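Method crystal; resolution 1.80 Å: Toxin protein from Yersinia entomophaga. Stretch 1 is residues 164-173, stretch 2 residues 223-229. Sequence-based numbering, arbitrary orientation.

Stretch 1, residues 164-173: HFDLEPGHAG
Stretch 2 (223-229) KARMLPR

One arginine serving two carboxylates from the other stretch, D166 on the strand and E168 just beyond its end, is the striking feature here. R225 (chi1 m, chi2 t, chi3 p, chi4 72°) gives NE to E168 OE2 at 2.6 Å in a salt bridge and pairs with D166 through NH1, although that second approach is modelled too tightly for its exact length to be trusted. D166 (chi1 t) and E168 (m, t, chi3 -9°) each bring a carboxylate to the guanidinium, E168 OE2 lying at its edge, near its plane.

Beneath this lies a general principle: parallel strands bond in a ladder where alternate residues of each strand do the work. Strands 164-167 and 223-226 run parallel, 29° apart, pairing H164 with K223 through L167 with M226. A224 N donates to H164 O (3.2 Å), D166 N to A224 O (2.9 Å), M226 N to D166 O (2.8 Å) and E168 N to M226 O (3.1 Å).

F165, L167, A224 and M226 share the buried face. M226 (m, m, -140°) lays CE over the F165 ring (m, chi2 -60°), 3.6 Å from its centroid, while small A224 leaves its CB 3.8 Å from F165 CE1.

Beyond the strands, a type II turn, E168-H171, places G170 at phi/psi 87/5, which calls for glycine; R229 N donates to G170 O (3.1 Å). A water bridges A172 N (2.9 Å) and L227 O (2.8 Å).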

# COMPACT_ATOMS: atom_id res chain seq x y z
N HIS A 164 8.79 -2.85 -6.51
CA HIS A 164 9.50 -4.11 -6.46
C HIS A 164 10.13 -4.16 -5.10
O HIS A 164 11.08 -3.42 -4.81
CB HIS A 164 10.56 -4.17 -7.55
CG HIS A 164 11.33 -5.45 -7.55
ND1 HIS A 164 12.44 -5.64 -8.33
CD2 HIS A 164 11.14 -6.60 -6.86
CE1 HIS A 164 12.90 -6.86 -8.14
NE2 HIS A 164 12.12 -7.47 -7.26
N PHE A 165 9.57 -5.03 -4.27
CA PHE A 165 9.96 -5.21 -2.88
C PHE A 165 10.93 -6.35 -2.71
O PHE A 165 10.70 -7.46 -3.16
CB PHE A 165 8.74 -5.48 -2.06
CG PHE A 165 7.84 -4.26 -1.94
CD1 PHE A 165 8.30 -3.08 -1.35
CD2 PHE A 165 6.55 -4.31 -2.38
CE1 PHE A 165 7.50 -1.96 -1.29
CE2 PHE A 165 5.77 -3.20 -2.34
CZ PHE A 165 6.20 -2.06 -1.77
N ASP A 166 12.04 -6.01 -2.09
CA ASP A 166 13.00 -6.99 -1.54
C ASP A 166 12.64 -7.24 -0.08
O ASP A 166 12.70 -6.34 0.75
CB ASP A 166 14.41 -6.40 -1.71
CG ASP A 166 15.50 -7.26 -1.12
OD1 ASP A 166 15.25 -8.45 -0.84
OD2 ASP A 166 16.63 -6.74 -0.95
N LEU A 167 12.29 -8.48 0.23
CA LEU A 167 11.86 -8.82 1.60
C LEU A 167 13.07 -9.21 2.45
O LEU A 167 13.64 -10.20 2.20
CB LEU A 167 10.83 -9.91 1.56
CG LEU A 167 9.40 -9.45 1.39
CD1 LEU A 167 9.18 -8.35 0.39
CD2 LEU A 167 8.48 -10.64 1.15
N GLU A 168 13.41 -8.44 3.47
CA GLU A 168 14.60 -8.79 4.32
C GLU A 168 14.11 -9.85 5.33
O GLU A 168 12.95 -9.81 5.74
CB GLU A 168 15.09 -7.60 5.10
CG GLU A 168 15.80 -6.55 4.24
CD GLU A 168 16.45 -5.44 5.08
OE1 GLU A 168 16.25 -5.34 6.34
OE2 GLU A 168 17.17 -4.63 4.46
N PRO A 169 15.00 -10.77 5.76
CA PRO A 169 14.61 -11.73 6.82
C PRO A 169 13.99 -11.02 8.03
O PRO A 169 14.49 -10.02 8.47
CB PRO A 169 15.97 -12.39 7.17
CG PRO A 169 16.68 -12.39 5.85
CD PRO A 169 16.41 -10.98 5.32
N GLY A 170 12.90 -11.54 8.55
CA GLY A 170 12.21 -10.89 9.70
C GLY A 170 11.19 -9.82 9.26
O GLY A 170 10.62 -9.13 10.09
N HIS A 171 10.98 -9.70 7.94
CA HIS A 171 9.95 -8.73 7.42
C HIS A 171 8.59 -9.10 7.91
O HIS A 171 8.35 -10.22 8.40
CB HIS A 171 9.94 -8.72 5.91
CG HIS A 171 9.53 -10.00 5.32
ND1 HIS A 171 8.20 -10.39 5.22
CD2 HIS A 171 10.26 -11.06 4.91
CE1 HIS A 171 8.15 -11.62 4.75
NE2 HIS A 171 9.40 -12.05 4.55
N ALA A 172 7.65 -8.18 7.74
CA ALA A 172 6.31 -8.30 8.31
C ALA A 172 5.23 -8.76 7.32
O ALA A 172 4.07 -8.71 7.63
CB ALA A 172 5.92 -6.94 8.92
N GLY A 173 5.61 -9.27 6.15
CA GLY A 173 4.65 -9.66 5.13
C GLY A 173 4.01 -10.99 5.50
O GLY A 173 4.70 -11.95 5.85
N LYS A 223 11.79 0.72 -6.18
CA LYS A 223 12.48 -0.36 -5.49
C LYS A 223 12.61 -0.00 -4.01
O LYS A 223 13.08 1.07 -3.67
CB LYS A 223 13.89 -0.55 -6.06
CG LYS A 223 13.82 -0.93 -7.54
CD LYS A 223 15.13 -1.45 -8.12
CE LYS A 223 15.52 -2.83 -7.60
NZ LYS A 223 16.94 -3.08 -8.05
N ALA A 224 12.23 -0.95 -3.17
CA ALA A 224 12.25 -0.79 -1.74
C ALA A 224 12.49 -2.10 -1.03
O ALA A 224 12.22 -3.18 -1.56
CB ALA A 224 10.92 -0.21 -1.28
N ARG A 225 12.99 -2.00 0.21
CA ARG A 225 13.24 -3.13 1.05
C ARG A 225 12.26 -3.14 2.14
O ARG A 225 12.01 -2.09 2.73
CB ARG A 225 14.63 -3.04 1.67
CG ARG A 225 15.72 -2.73 0.66
CD ARG A 225 17.13 -2.57 1.29
NE ARG A 225 17.59 -3.75 2.03
CZ ARG A 225 17.98 -4.91 1.49
NH1 ARG A 225 17.95 -5.10 0.18
NH2 ARG A 225 18.39 -5.90 2.28
N MET A 226 11.66 -4.30 2.40
CA MET A 226 10.73 -4.41 3.55
C MET A 226 11.61 -4.81 4.76
O MET A 226 12.33 -5.76 4.70
CB MET A 226 9.66 -5.45 3.26
CG MET A 226 8.83 -5.10 2.03
SD MET A 226 7.95 -3.55 2.30
CE MET A 226 6.33 -3.89 1.58
N LEU A 227 11.55 -4.02 5.81
CA LEU A 227 12.49 -4.13 6.95
C LEU A 227 11.87 -4.94 8.07
O LEU A 227 10.63 -5.05 8.13
CB LEU A 227 12.82 -2.74 7.51
CG LEU A 227 13.34 -1.70 6.49
CD1 LEU A 227 13.60 -0.32 7.09
CD2 LEU A 227 14.58 -2.25 5.82
N PRO A 228 12.73 -5.48 8.97
CA PRO A 228 12.25 -6.34 10.03
C PRO A 228 11.34 -5.61 10.95
O PRO A 228 11.45 -4.38 11.09
CB PRO A 228 13.52 -6.86 10.72
CG PRO A 228 14.62 -6.65 9.75
CD PRO A 228 14.21 -5.49 8.87
N ARG A 229 10.44 -6.41 11.53
CA ARG A 229 9.17 -5.97 12.13
C ARG A 229 9.32 -5.10 13.39
O ARG A 229 10.37 -5.10 14.04
CB ARG A 229 8.28 -7.22 12.41
O HOH W 1 8.37 -5.57 6.57